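PDB 3CLK: transcription regulator from Lactobacillus plantarum WCFS1, which probably controls transcription as a dimeric LacI-type regulator, with a periplasmic-binding-protein-like, two-lobed domain that is likely to sense a small effector molecule. Local coordinates for residues N21-I26 with L70-A75; I133-Y138 with I163-Y168; S193-I198 with T223-I228; S219-E224 with Q238-M243. All blocks are in the same frame, centred on the assembly; numbering follows the deposited sequence.

Contact 1: residues N21-I26 with L70-A75; sequences NFAQQI and LLLSIA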
loop_
_atom_site.group_PDB
_atom_site.type_symbol
_atom_site.label_atom_id
_atom_site.label_comp_id
_atom_site.label_asym_id
_atom_site.label_seq_id
_atom_site.Cartn_x
_atom_site.Cartn_y
_atom_site.Cartn_z
ATOM N N ASN B 21 -0.270 1.122 -3.571
ATOM C CA ASN B 21 0.468 2.254 -3.027
ATOM C C ASN B 21 0.448 3.436 -3.991
ATOM O O ASN B 21 0.286 4.588 -3.571
ATOM C CB ASN B 21 1.912 1.848 -2.726
ATOM C CG ASN B 21 2.608 1.243 -3.926
ATOM O OD1 ASN B 21 2.166 0.230 -4.468
ATOM N ND2 ASN B 21 3.705 1.862 -4.349
ATOM N N PHE B 22 0.609 3.161 -5.282
ATOM C CA PHE B 22 0.587 4.231 -6.271
ATOM C C PHE B 22 -0.870 4.629 -6.492
ATOM O O PHE B 22 -1.174 5.784 -6.783
ATOM C CB PHE B 22 1.242 3.767 -7.587
ATOM C CG PHE B 22 0.308 3.052 -8.526
ATOM C CD1 PHE B 22 -0.513 3.769 -9.392
ATOM C CD2 PHE B 22 0.245 1.662 -8.542
ATOM C CE1 PHE B 22 -1.384 3.112 -10.263
ATOM C CE2 PHE B 22 -0.622 0.996 -9.407
ATOM C CZ PHE B 22 -1.438 1.723 -10.270
ATOM N N ALA B 23 -1.769 3.664 -6.328
ATOM C CA ALA B 23 -3.198 3.899 -6.502
ATOM C C ALA B 23 -3.738 4.846 -5.434
ATOM O O ALA B 23 -4.428 5.815 -5.752
ATOM C CB ALA B 23 -3.950 2.579 -6.461
ATOM N N GLN B 24 -3.426 4.568 -4.170
ATOM C CA GLN B 24 -3.883 5.423 -3.074
ATOM C C GLN B 24 -3.489 6.871 -3.331
ATOM O O GLN B 24 -4.269 7.788 -3.068
ATOM C CB GLN B 24 -3.280 4.991 -1.732
ATOM C CG GLN B 24 -3.494 6.038 -0.640
ATOM C CD GLN B 24 -2.704 5.762 0.621
ATOM O OE1 GLN B 24 -2.965 4.789 1.334
ATOM N NE2 GLN B 24 -1.729 6.622 0.907
ATOM N N GLN B 25 -2.270 7.066 -3.828
ATOM C CA GLN B 25 -1.769 8.401 -4.124
ATOM C C GLN B 25 -2.627 9.061 -5.197
ATOM O O GLN B 25 -2.910 10.253 -5.126
ATOM C CB GLN B 25 -0.311 8.333 -4.590
ATOM C CG GLN B 25 0.655 7.924 -3.487
ATOM C CD GLN B 25 0.485 8.770 -2.235
ATOM O OE1 GLN B 25 0.670 9.988 -2.266
ATOM N NE2 GLN B 25 0.125 8.126 -1.128
ATOM N N ILE B 26 -3.041 8.285 -6.192
ATOM C CA ILE B 26 -3.888 8.828 -7.245
ATOM C C ILE B 26 -5.275 9.086 -6.659
ATOM O O ILE B 26 -5.877 10.132 -6.903
ATOM C CB ILE B 26 -4.032 7.855 -8.433
ATOM C CG1 ILE B 26 -2.652 7.486 -8.979
ATOM C CG2 ILE B 26 -4.878 8.502 -9.525
ATOM C CD1 ILE B 26 -2.691 6.520 -10.140
ATOM N N LEU B 70 -12.674 6.958 -14.162
ATOM C CA LEU B 70 -11.225 7.102 -14.211
ATOM C C LEU B 70 -10.633 5.702 -14.048
ATOM O O LEU B 70 -10.970 4.988 -13.100
ATOM C CB LEU B 70 -10.749 8.013 -13.077
ATOM C CG LEU B 70 -11.301 9.443 -13.106
ATOM C CD1 LEU B 70 -10.847 10.200 -11.858
ATOM C CD2 LEU B 70 -10.813 10.143 -14.363
ATOM N N LEU B 71 -9.766 5.303 -14.971
ATOM C CA LEU B 71 -9.169 3.975 -14.889
ATOM C C LEU B 71 -7.699 4.069 -14.505
ATOM O O LEU B 71 -6.864 4.509 -15.293
ATOM C CB LEU B 71 -9.338 3.223 -16.218
ATOM C CG LEU B 71 -10.802 3.025 -16.643
ATOM C CD1 LEU B 71 -11.259 4.228 -17.462
ATOM C CD2 LEU B 71 -10.945 1.754 -17.449
ATOM N N LEU B 72 -7.408 3.657 -13.275
ATOM C CA LEU B 72 -6.061 3.694 -12.731
ATOM C C LEU B 72 -5.193 2.550 -13.214
ATOM O O LEU B 72 -5.209 1.454 -12.649
ATOM C CB LEU B 72 -6.109 3.678 -11.201
ATOM C CG LEU B 72 -6.936 4.768 -10.509
ATOM C CD1 LEU B 72 -6.501 4.888 -9.049
ATOM C CD2 LEU B 72 -6.738 6.092 -11.214
ATOM N N SER B 73 -4.439 2.815 -14.270
ATOM C CA SER B 73 -3.534 1.833 -14.839
ATOM C C SER B 73 -4.189 0.471 -15.052
ATOM O O SER B 73 -3.717 -0.541 -14.530
ATOM C CB SER B 73 -2.311 1.681 -13.933
ATOM O OG SER B 73 -1.270 1.001 -14.606
ATOM N N ILE B 74 -5.281 0.453 -15.810
ATOM C CA ILE B 74 -5.983 -0.795 -16.109
ATOM C C ILE B 74 -5.857 -1.081 -17.602
ATOM O O ILE B 74 -6.164 -0.225 -18.436
ATOM C CB ILE B 74 -7.493 -0.721 -15.738
ATOM C CG1 ILE B 74 -7.722 -1.261 -14.324
ATOM C CG2 ILE B 74 -8.324 -1.538 -16.729
ATOM C CD1 ILE B 74 -7.202 -0.379 -13.233
ATOM N N ALA B 75 -5.404 -2.285 -17.934
ATOM C CA ALA B 75 -5.252 -2.686 -19.327
ATOM C C ALA B 75 -6.503 -3.439 -19.772
ATOM O O ALA B 75 -6.597 -4.657 -19.622
ATOM C CB ALA B 75 -4.018 -3.573 -19.486
#
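Leu72 closes the end of a buried strand against the first turn of a helix, and its rotamer sends both methyls toward the helix. Its CG stands anti to the carbonyl carbon (chi1 -55°), so the forked tip leaves the strand and meets Ile26 end to end. The Ile26 branch that answers is CG2, which lies anti to the backbone N; it comes within 3.5 Å of Leu72 CD2, tighter than ordinary carbon-carbon contact. The second methyl, Leu72 CD1, lies 3.9 Å from Ile26 CB and 4.3 Å from Ala23 CB, so one leucine spans two residues a helical turn apart. Phe22 works differently: its CG sits in the crowded position between backbone N and carbonyl carbon (chi1 86°), which turns the ring out across the helix start, toward the strand end, until CZ lies 3.8 Å from Ser73 CB. That approach is oblique, while Leu72 O sits near the plane of the ring at its edge. Ser73, with left-handed backbone torsions, takes the chain out of the strand just where the ring arrives. The contact is thus apolar packing of helix on sheet, with segment axes 10.3 Å apart. Helix 22-34 covers strand 68-72, which lies between strands 11-15 and 91-94 in the parallel sheet; Leu94 of the latter touches both Ile26 and Leu72, and Phe240 of helix 240-256 packs on Ile26 from the neighbouring helix.

Contact 2: residues I133-Y138 with I163-Y168; sequences IDQYPY and IKPGDY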
loop_
_atom_site.group_PDB
_atom_site.type_symbol
_atom_site.label_atom_id
_atom_site.label_comp_id
_atom_site.label_asym_id
_atom_site.label_seq_id
_atom_site.Cartn_x
_atom_site.Cartn_y
_atom_site.Cartn_z
ATOM N N ILE B 133 10.888 -4.962 -15.170
ATOM C CA ILE B 133 9.919 -4.416 -16.120
ATOM C C ILE B 133 9.222 -5.451 -16.996
ATOM O O ILE B 133 9.853 -6.365 -17.506
ATOM C CB ILE B 133 10.576 -3.365 -17.044
ATOM C CG1 ILE B 133 11.056 -2.175 -16.213
ATOM C CG2 ILE B 133 9.585 -2.905 -18.101
ATOM C CD1 ILE B 133 11.667 -1.061 -17.025
ATOM N N ASP B 134 7.909 -5.317 -17.145
ATOM C CA ASP B 134 7.160 -6.215 -18.020
ATOM C C ASP B 134 7.363 -5.531 -19.365
ATOM O O ASP B 134 6.680 -4.562 -19.706
ATOM C CB ASP B 134 5.677 -6.257 -17.630
ATOM C CG ASP B 134 4.870 -7.245 -18.474
ATOM O OD1 ASP B 134 5.433 -7.840 -19.419
ATOM O OD2 ASP B 134 3.664 -7.421 -18.190
ATOM N N GLN B 135 8.345 -6.042 -20.097
ATOM C CA GLN B 135 8.796 -5.536 -21.393
ATOM C C GLN B 135 7.820 -5.505 -22.577
ATOM O O GLN B 135 8.049 -4.771 -23.542
ATOM C CB GLN B 135 10.033 -6.345 -21.793
ATOM C CG GLN B 135 11.021 -5.657 -22.685
ATOM C CD GLN B 135 12.269 -6.501 -22.887
ATOM O OE1 GLN B 135 12.850 -7.009 -21.920
ATOM N NE2 GLN B 135 12.693 -6.651 -24.143
ATOM N N TYR B 136 6.749 -6.288 -22.519
ATOM C CA TYR B 136 5.796 -6.348 -23.635
ATOM C C TYR B 136 4.819 -5.179 -23.748
ATOM O O TYR B 136 4.746 -4.523 -24.783
ATOM C CB TYR B 136 5.003 -7.663 -23.579
ATOM C CG TYR B 136 5.869 -8.898 -23.515
ATOM C CD1 TYR B 136 6.751 -9.210 -24.548
ATOM C CD2 TYR B 136 5.818 -9.749 -22.409
ATOM C CE1 TYR B 136 7.565 -10.342 -24.484
ATOM C CE2 TYR B 136 6.625 -10.882 -22.334
ATOM C CZ TYR B 136 7.496 -11.172 -23.374
ATOM O OH TYR B 136 8.296 -12.292 -23.300
ATOM N N PRO B 137 4.045 -4.909 -22.689
ATOM C CA PRO B 137 3.091 -3.796 -22.753
ATOM C C PRO B 137 3.723 -2.412 -22.954
ATOM O O PRO B 137 4.915 -2.214 -22.704
ATOM C CB PRO B 137 2.335 -3.914 -21.431
ATOM C CG PRO B 137 3.337 -4.532 -20.513
ATOM C CD PRO B 137 3.983 -5.587 -21.383
ATOM N N TYR B 138 2.900 -1.472 -23.412
ATOM C CA TYR B 138 3.285 -0.087 -23.678
ATOM C C TYR B 138 4.173 0.537 -22.598
ATOM O O TYR B 138 5.244 1.059 -22.890
ATOM C CB TYR B 138 2.024 0.765 -23.827
ATOM C CG TYR B 138 2.290 2.230 -24.069
ATOM C CD1 TYR B 138 2.388 2.735 -25.369
ATOM C CD2 TYR B 138 2.449 3.113 -23.001
ATOM C CE1 TYR B 138 2.636 4.086 -25.597
ATOM C CE2 TYR B 138 2.700 4.462 -23.218
ATOM C CZ TYR B 138 2.790 4.937 -24.514
ATOM O OH TYR B 138 3.024 6.268 -24.729
ATOM N N ILE B 163 19.463 -6.700 -18.654
ATOM C CA ILE B 163 18.024 -6.520 -18.631
ATOM C C ILE B 163 17.370 -7.783 -18.084
ATOM O O ILE B 163 17.465 -8.860 -18.691
ATOM C CB ILE B 163 17.500 -6.229 -20.059
ATOM C CG1 ILE B 163 18.322 -5.092 -20.678
ATOM C CG2 ILE B 163 16.036 -5.845 -20.018
ATOM C CD1 ILE B 163 18.032 -4.844 -22.165
ATOM N N LYS B 164 16.737 -7.653 -16.920
ATOM C CA LYS B 164 16.065 -8.771 -16.275
ATOM C C LYS B 164 14.600 -8.417 -16.105
ATOM O O LYS B 164 14.233 -7.636 -15.223
ATOM C CB LYS B 164 16.690 -9.062 -14.912
ATOM C CG LYS B 164 18.156 -9.463 -14.979
ATOM C CD LYS B 164 18.355 -10.745 -15.786
ATOM C CE LYS B 164 19.823 -11.143 -15.814
ATOM N NZ LYS B 164 20.059 -12.370 -16.620
ATOM N N PRO B 165 13.743 -8.963 -16.980
ATOM C CA PRO B 165 12.303 -8.714 -16.944
ATOM C C PRO B 165 11.653 -9.228 -15.666
ATOM O O PRO B 165 12.194 -10.088 -14.969
ATOM C CB PRO B 165 11.796 -9.453 -18.183
ATOM C CG PRO B 165 12.943 -9.338 -19.127
ATOM C CD PRO B 165 14.116 -9.655 -18.225
ATOM N N GLY B 166 10.476 -8.698 -15.384
ATOM C CA GLY B 166 9.750 -9.095 -14.201
ATOM C C GLY B 166 8.358 -8.534 -14.313
ATOM O O GLY B 166 7.912 -8.169 -15.404
ATOM N N ASP B 167 7.678 -8.432 -13.183
ATOM C CA ASP B 167 6.314 -7.940 -13.164
ATOM C C ASP B 167 6.124 -6.819 -12.158
ATOM O O ASP B 167 5.066 -6.721 -11.531
ATOM C CB ASP B 167 5.361 -9.089 -12.823
ATOM C CG ASP B 167 5.743 -9.789 -11.534
ATOM O OD1 ASP B 167 6.498 -9.190 -10.744
ATOM O OD2 ASP B 167 5.288 -10.927 -11.304
ATOM N N TYR B 168 7.147 -5.986 -11.992
ATOM C CA TYR B 168 7.074 -4.859 -11.064
ATOM C C TYR B 168 6.872 -5.231 -9.598
ATOM O O TYR B 168 6.623 -4.359 -8.775
ATOM C CB TYR B 168 5.940 -3.910 -11.454
ATOM C CG TYR B 168 6.037 -3.353 -12.850
ATOM C CD1 TYR B 168 5.396 -3.982 -13.919
ATOM C CD2 TYR B 168 6.770 -2.198 -13.107
ATOM C CE1 TYR B 168 5.487 -3.466 -15.215
ATOM C CE2 TYR B 168 6.870 -1.680 -14.394
ATOM C CZ TYR B 168 6.226 -2.318 -15.444
ATOM O OH TYR B 168 6.329 -1.795 -16.718
HETATM O O HOH W 1 13.713 -4.959 -16.584
#
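Tyr168 sets CG anti to the carbonyl carbon (chi1 -58°) on a backbone with positive phi, and this lays its ring obliquely across Ile133 and Asp134. Gln135 instead carries CG anti to the backbone N (chi1 -152°) and runs extended beyond it, which delivers OE1 to the proline side of the partner loop. The tyrosine hydroxyl end touches Ile133 CG2, with OH 3.7 Å from that methyl, and CE1 lies equally near Asp134 CB at 3.7 Å. Ile133 CA sits over one ring face, displaced toward the rim. Between the backbones, Gly166 N donates to Ile133 O at 3.2 Å; the N-H points almost straight at the oxygen (163°), yet arrives from above the carbonyl plane. Strand 163-164 is an edge strand beside 128-131, and the two are joined through helix 138-153 in a beta-alpha-beta crossover, with Pro137 as the N-cap of that helix. A water accepts from Ile133 N at 3.2 Å and lies 3.0 Å from Lys164 O, a possible acceptor, bridging atoms too far apart to bond directly. Gln135 lies alongside Pro165, its OE1 3.6 Å from Pro165 CG, and crosses Ile163 at about a right angle, while Arg141 and Leu144 of the following helix pack on the glutamine.

Contact 3: residues S193-I198 with T223-I228; sequences SDMTAI and TEMCKI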
loop_
_atom_site.group_PDB
_atom_site.type_symbol
_atom_site.label_atom_id
_atom_site.label_comp_id
_atom_site.label_asym_id
_atom_site.label_seq_id
_atom_site.Cartn_x
_atom_site.Cartn_y
_atom_site.Cartn_z
ATOM N N SER B 193 10.002 -0.584 -10.066
ATOM C CA SER B 193 9.067 -0.017 -9.102
ATOM C C SER B 193 9.717 0.006 -7.719
ATOM O O SER B 193 10.767 -0.609 -7.510
ATOM C CB SER B 193 7.788 -0.870 -9.036
ATOM O OG SER B 193 8.011 -2.073 -8.310
ATOM N N ASP B 194 9.085 0.700 -6.775
ATOM C CA ASP B 194 9.634 0.774 -5.426
ATOM C C ASP B 194 9.704 -0.608 -4.780
ATOM O O ASP B 194 10.686 -0.927 -4.120
ATOM C CB ASP B 194 8.808 1.699 -4.523
ATOM C CG ASP B 194 8.717 3.123 -5.044
ATOM O OD1 ASP B 194 9.619 3.591 -5.783
ATOM O OD2 ASP B 194 7.737 3.794 -4.678
HETATM N N MSE B 195 8.661 -1.427 -4.947
HETATM C CA MSE B 195 8.673 -2.767 -4.359
HETATM C C MSE B 195 9.766 -3.611 -5.022
HETATM O O MSE B 195 10.406 -4.442 -4.375
HETATM C CB MSE B 195 7.316 -3.471 -4.533
HETATM C CG MSE B 195 6.185 -2.885 -3.704
HETATM SE SE MSE B 195 6.659 -2.894 -1.820
HETATM C CE MSE B 195 6.961 -4.782 -1.577
ATOM N N THR B 196 9.964 -3.421 -6.320
ATOM C CA THR B 196 11.003 -4.165 -7.026
ATOM C C THR B 196 12.363 -3.735 -6.464
ATOM O O THR B 196 13.245 -4.562 -6.223
ATOM C CB THR B 196 10.922 -3.911 -8.557
ATOM O OG1 THR B 196 9.731 -4.530 -9.071
ATOM C CG2 THR B 196 12.146 -4.507 -9.285
ATOM N N ALA B 197 12.519 -2.440 -6.217
ATOM C CA ALA B 197 13.768 -1.922 -5.673
ATOM C C ALA B 197 14.063 -2.513 -4.298
ATOM O O ALA B 197 15.214 -2.793 -3.964
ATOM C CB ALA B 197 13.698 -0.409 -5.578
ATOM N N ILE B 198 13.032 -2.713 -3.491
ATOM C CA ILE B 198 13.272 -3.262 -2.173
ATOM C C ILE B 198 13.772 -4.700 -2.307
ATOM O O ILE B 198 14.669 -5.108 -1.576
ATOM C CB ILE B 198 12.006 -3.184 -1.290
ATOM C CG1 ILE B 198 11.558 -1.725 -1.157
ATOM C CG2 ILE B 198 12.309 -3.709 0.118
ATOM C CD1 ILE B 198 10.330 -1.548 -0.294
ATOM N N THR B 223 7.090 6.320 -4.084
ATOM C CA THR B 223 6.010 6.351 -3.099
ATOM C C THR B 223 6.659 6.234 -1.719
ATOM O O THR B 223 7.881 6.123 -1.620
ATOM C CB THR B 223 5.052 5.164 -3.280
ATOM O OG1 THR B 223 5.691 3.968 -2.829
ATOM C CG2 THR B 223 4.688 4.994 -4.742
ATOM N N GLU B 224 5.842 6.234 -0.664
ATOM C CA GLU B 224 6.343 6.133 0.706
ATOM C C GLU B 224 7.306 4.960 0.895
ATOM O O GLU B 224 8.208 5.020 1.729
ATOM C CB GLU B 224 5.174 6.015 1.701
ATOM C CG GLU B 224 5.620 5.815 3.157
ATOM C CD GLU B 224 4.510 6.077 4.174
ATOM O OE1 GLU B 224 3.436 5.443 4.074
ATOM O OE2 GLU B 224 4.720 6.915 5.077
HETATM N N MSE B 225 7.119 3.899 0.119
HETATM C CA MSE B 225 7.992 2.735 0.212
HETATM C C MSE B 225 9.481 3.086 0.089
HETATM O O MSE B 225 10.330 2.336 0.576
HETATM C CB MSE B 225 7.618 1.703 -0.857
HETATM C CG MSE B 225 6.241 1.092 -0.675
HETATM SE SE MSE B 225 6.031 0.126 0.993
HETATM C CE MSE B 225 4.939 -1.320 0.349
ATOM N N CYS B 226 9.801 4.211 -0.548
ATOM C CA CYS B 226 11.201 4.622 -0.706
ATOM C C CYS B 226 11.825 5.169 0.576
ATOM O O CYS B 226 13.047 5.185 0.716
ATOM C CB CYS B 226 11.344 5.686 -1.798
ATOM S SG CYS B 226 11.072 5.078 -3.474
ATOM N N LYS B 227 10.985 5.618 1.503
ATOM C CA LYS B 227 11.458 6.184 2.762
ATOM C C LYS B 227 11.462 5.206 3.931
ATOM O O LYS B 227 11.778 5.592 5.056
ATOM C CB LYS B 227 10.613 7.414 3.126
ATOM C CG LYS B 227 11.026 8.686 2.392
ATOM C CD LYS B 227 12.196 9.378 3.102
ATOM C CE LYS B 227 12.923 10.378 2.199
ATOM N NZ LYS B 227 12.024 11.383 1.561
ATOM N N ILE B 228 11.135 3.943 3.677
ATOM C CA ILE B 228 11.103 2.952 4.750
ATOM C C ILE B 228 12.222 1.916 4.701
ATOM O O ILE B 228 12.379 1.129 5.633
ATOM C CB ILE B 228 9.760 2.190 4.778
ATOM C CG1 ILE B 228 9.646 1.291 3.547
ATOM C CG2 ILE B 228 8.605 3.184 4.841
ATOM C CD1 ILE B 228 8.445 0.366 3.570
#
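The first turn of a helix faces a helically turned loop here, Asp194 and Met225 being the closest pair with their CA atoms 6.2 Å apart. Segment 193-198 opens a true helix, N-capped by Ser193, whose OG accepts from Thr196 N. Residues 224-226 have helical torsions without the regular bonding, and they begin within an ST turn, in which Thr223 OG1 accepts from Met225 N at 3.3 Å. Asp194, its CG anti to the carbonyl carbon, carries the polar link. Its OD2 is gripped twice by one residue: Thr223 N reaches the syn lone pair at 2.7 Å, and Thr223 OG1 donates to the anti lone pair at 2.8 Å. The other oxygen, OD1, is bonded by Ser219 OG and Gly222 N and lies 3.1 Å from Cys226 SG. So many donors, together with the helix start, would probably hold the carboxylate charged. An alanine here would remove both oxygens and would probably loosen the turn after strand 216-219, leaving several buried donors without their acceptor. Beside this, two selenomethionines cross obliquely, Met195 SE lying just 3.2 Å from Met225 CE. Ile198 CD1 adds a looser contact, 4.3 Å from Met225 CB. The pair belongs to the dimer interface: Met225 packs on Met225 of the second subunit, while Ile228 of that subunit touches Met195 and Ile198. Within its own chain, helix 194-206 follows strand 188-191 and meets Tyr170 of helix 170-180, with strand 216-219 beneath Ala197 and Cys226.

Contact 4: residues S219-E224 with Q238-M243; sequences SIDGTE and QDFFQM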
loop_
_atom_site.group_PDB
_atom_site.type_symbol
_atom_site.label_atom_id
_atom_site.label_comp_id
_atom_site.label_asym_id
_atom_site.label_seq_id
_atom_site.Cartn_x
_atom_site.Cartn_y
_atom_site.Cartn_z
ATOM N N SER B 219 15.038 3.814 -7.912
ATOM C CA SER B 219 13.690 3.279 -7.979
ATOM C C SER B 219 12.769 4.151 -8.829
ATOM O O SER B 219 12.957 5.363 -8.925
ATOM C CB SER B 219 13.123 3.157 -6.556
ATOM O OG SER B 219 11.827 2.595 -6.561
ATOM N N ILE B 220 11.788 3.526 -9.468
ATOM C CA ILE B 220 10.815 4.268 -10.266
ATOM C C ILE B 220 9.513 4.239 -9.475
ATOM O O ILE B 220 9.105 3.182 -8.999
ATOM C CB ILE B 220 10.573 3.624 -11.648
ATOM C CG1 ILE B 220 11.820 3.780 -12.521
ATOM C CG2 ILE B 220 9.392 4.305 -12.355
ATOM C CD1 ILE B 220 11.751 2.957 -13.801
ATOM N N ASP B 221 8.904 5.415 -9.335
ATOM C CA ASP B 221 7.636 5.659 -8.632
ATOM C C ASP B 221 7.808 6.657 -7.486
ATOM O O ASP B 221 7.169 7.705 -7.484
ATOM C CB ASP B 221 6.984 4.362 -8.115
ATOM C CG ASP B 221 6.314 3.557 -9.233
ATOM O OD1 ASP B 221 5.948 4.145 -10.275
ATOM O OD2 ASP B 221 6.144 2.334 -9.067
ATOM N N GLY B 222 8.670 6.342 -6.523
ATOM C CA GLY B 222 8.899 7.254 -5.410
ATOM C C GLY B 222 7.774 7.412 -4.396
ATOM O O GLY B 222 7.519 8.518 -3.907
ATOM N N THR B 223 7.090 6.320 -4.084
ATOM C CA THR B 223 6.010 6.351 -3.099
ATOM C C THR B 223 6.659 6.234 -1.719
ATOM O O THR B 223 7.881 6.123 -1.620
ATOM C CB THR B 223 5.052 5.164 -3.280
ATOM O OG1 THR B 223 5.691 3.968 -2.829
ATOM C CG2 THR B 223 4.688 4.994 -4.742
ATOM N N GLU B 224 5.842 6.234 -0.664
ATOM C CA GLU B 224 6.343 6.133 0.706
ATOM C C GLU B 224 7.306 4.960 0.895
ATOM O O GLU B 224 8.208 5.020 1.729
ATOM C CB GLU B 224 5.174 6.015 1.701
ATOM C CG GLU B 224 5.620 5.815 3.157
ATOM C CD GLU B 224 4.510 6.077 4.174
ATOM O OE1 GLU B 224 3.436 5.443 4.074
ATOM O OE2 GLU B 224 4.720 6.915 5.077
ATOM N N GLN B 238 6.879 9.891 -9.581
ATOM C CA GLN B 238 5.773 10.255 -10.456
ATOM C C GLN B 238 4.817 11.059 -9.597
ATOM O O GLN B 238 4.674 10.790 -8.403
ATOM C CB GLN B 238 5.041 9.009 -10.978
ATOM C CG GLN B 238 5.899 8.045 -11.773
ATOM C CD GLN B 238 5.058 7.024 -12.527
ATOM O OE1 GLN B 238 4.256 7.385 -13.384
ATOM N NE2 GLN B 238 5.234 5.749 -12.205
ATOM N N ASP B 239 4.159 12.040 -10.199
ATOM C CA ASP B 239 3.220 12.854 -9.451
ATOM C C ASP B 239 1.833 12.242 -9.560
ATOM O O ASP B 239 0.956 12.796 -10.225
ATOM C CB ASP B 239 3.200 14.284 -9.991
ATOM C CG ASP B 239 2.512 15.248 -9.045
ATOM O OD1 ASP B 239 1.702 14.796 -8.216
ATOM O OD2 ASP B 239 2.777 16.464 -9.135
ATOM N N PHE B 240 1.644 11.097 -8.901
ATOM C CA PHE B 240 0.369 10.384 -8.914
ATOM C C PHE B 240 -0.782 11.272 -8.448
ATOM O O PHE B 240 -1.876 11.244 -9.016
ATOM C CB PHE B 240 0.439 9.150 -8.005
ATOM C CG PHE B 240 1.491 8.147 -8.409
ATOM C CD1 PHE B 240 1.418 7.494 -9.636
ATOM C CD2 PHE B 240 2.545 7.839 -7.549
ATOM C CE1 PHE B 240 2.384 6.538 -10.005
ATOM C CE2 PHE B 240 3.511 6.889 -7.908
ATOM C CZ PHE B 240 3.430 6.239 -9.131
ATOM N N PHE B 241 -0.533 12.051 -7.403
ATOM C CA PHE B 241 -1.556 12.931 -6.859
ATOM C C PHE B 241 -2.109 13.817 -7.972
ATOM O O PHE B 241 -3.323 13.891 -8.178
ATOM C CB PHE B 241 -0.969 13.811 -5.757
ATOM C CG PHE B 241 -2.006 14.556 -4.961
ATOM C CD1 PHE B 241 -2.615 13.959 -3.862
ATOM C CD2 PHE B 241 -2.380 15.849 -5.315
ATOM C CE1 PHE B 241 -3.582 14.643 -3.120
ATOM C CE2 PHE B 241 -3.345 16.542 -4.582
ATOM C CZ PHE B 241 -3.946 15.935 -3.480
ATOM N N GLN B 242 -1.209 14.480 -8.688
ATOM C CA GLN B 242 -1.599 15.364 -9.768
ATOM C C GLN B 242 -2.369 14.622 -10.857
ATOM O O GLN B 242 -3.279 15.182 -11.463
ATOM C CB GLN B 242 -0.368 16.040 -10.369
ATOM C CG GLN B 242 -0.707 17.094 -11.419
ATOM C CD GLN B 242 -1.692 18.131 -10.899
ATOM O OE1 GLN B 242 -1.501 18.702 -9.819
ATOM N NE2 GLN B 242 -2.748 18.385 -11.666
HETATM N N MSE B 243 -2.003 13.372 -11.112
HETATM C CA MSE B 243 -2.711 12.594 -12.116
HETATM C C MSE B 243 -4.172 12.527 -11.711
HETATM O O MSE B 243 -5.066 12.689 -12.541
HETATM C CB MSE B 243 -2.153 11.177 -12.199
HETATM C CG MSE B 243 -0.746 11.109 -12.723
HETATM SE SE MSE B 243 -0.206 9.279 -12.966
HETATM C CE MSE B 243 1.717 9.546 -13.007
HETATM O O HOH W 2 5.662 9.482 -6.077
#
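The Phe240 ring carries Gln238 CB on one face, 3.7 Å above the plane and displaced toward the rim, and meets the carboxylate of Asp221 at its edge. There CZ lies 3.5 Å from Asp221 OD1, which sits near the ring plane and so faces ring hydrogens; the carboxylate itself is turned 57° from the ring. The amide of Gln238 is nearly coplanar with that carboxylate (20°), the two side chains running alongside each other. Gln238 NE2 donates to Asp221 OD1 at 2.6 Å, a short but bent bond (132° at the hydrogen) that meets the oxygen almost along its C-O axis. An alanine in place of Asp221 would remove this acceptor and would probably leave the amide end of Gln238 less firmly oriented. Strand 234-237 runs parallel to 216-219, and beyond it the chain crosses to the other lobe through 238-239, one of the interlobe crossovers of the type I periplasmic-binding-protein fold. At the crossover Gln238 N donates to Asp221 O at 3.0 Å, and a water bridges Asp221 O and Gln238 O. Gln238 OE1 is held by Ser107 OG. Asp239 then N-caps helix 240-256, its OD1 accepting from Gln242 N at 3.0 Å.

Contact 1 comes first along the chain and lies in the lobe of the parallel sheet; contact 2 follows, then contacts 3 and 4, which share Thr223 and Glu224. Contacts 2 and 3 lie in the lobe of the mixed sheet, while contact 4 spans the boundary, helix 240-256 packing beside helix 22-34. Its centre is about 11 Å from those of contacts 1 and 3; the centres of contacts 1 and 2 are about 18 Å apart. Asn21 ND2 probably bonds Thr223 OG1 across the lobes, and Tyr168 O bonds Ser193 OG. Most contacts lie where the lobes meet, probably the effector region as in LacI-type relatives, and contact 3 also reaches the second subunit.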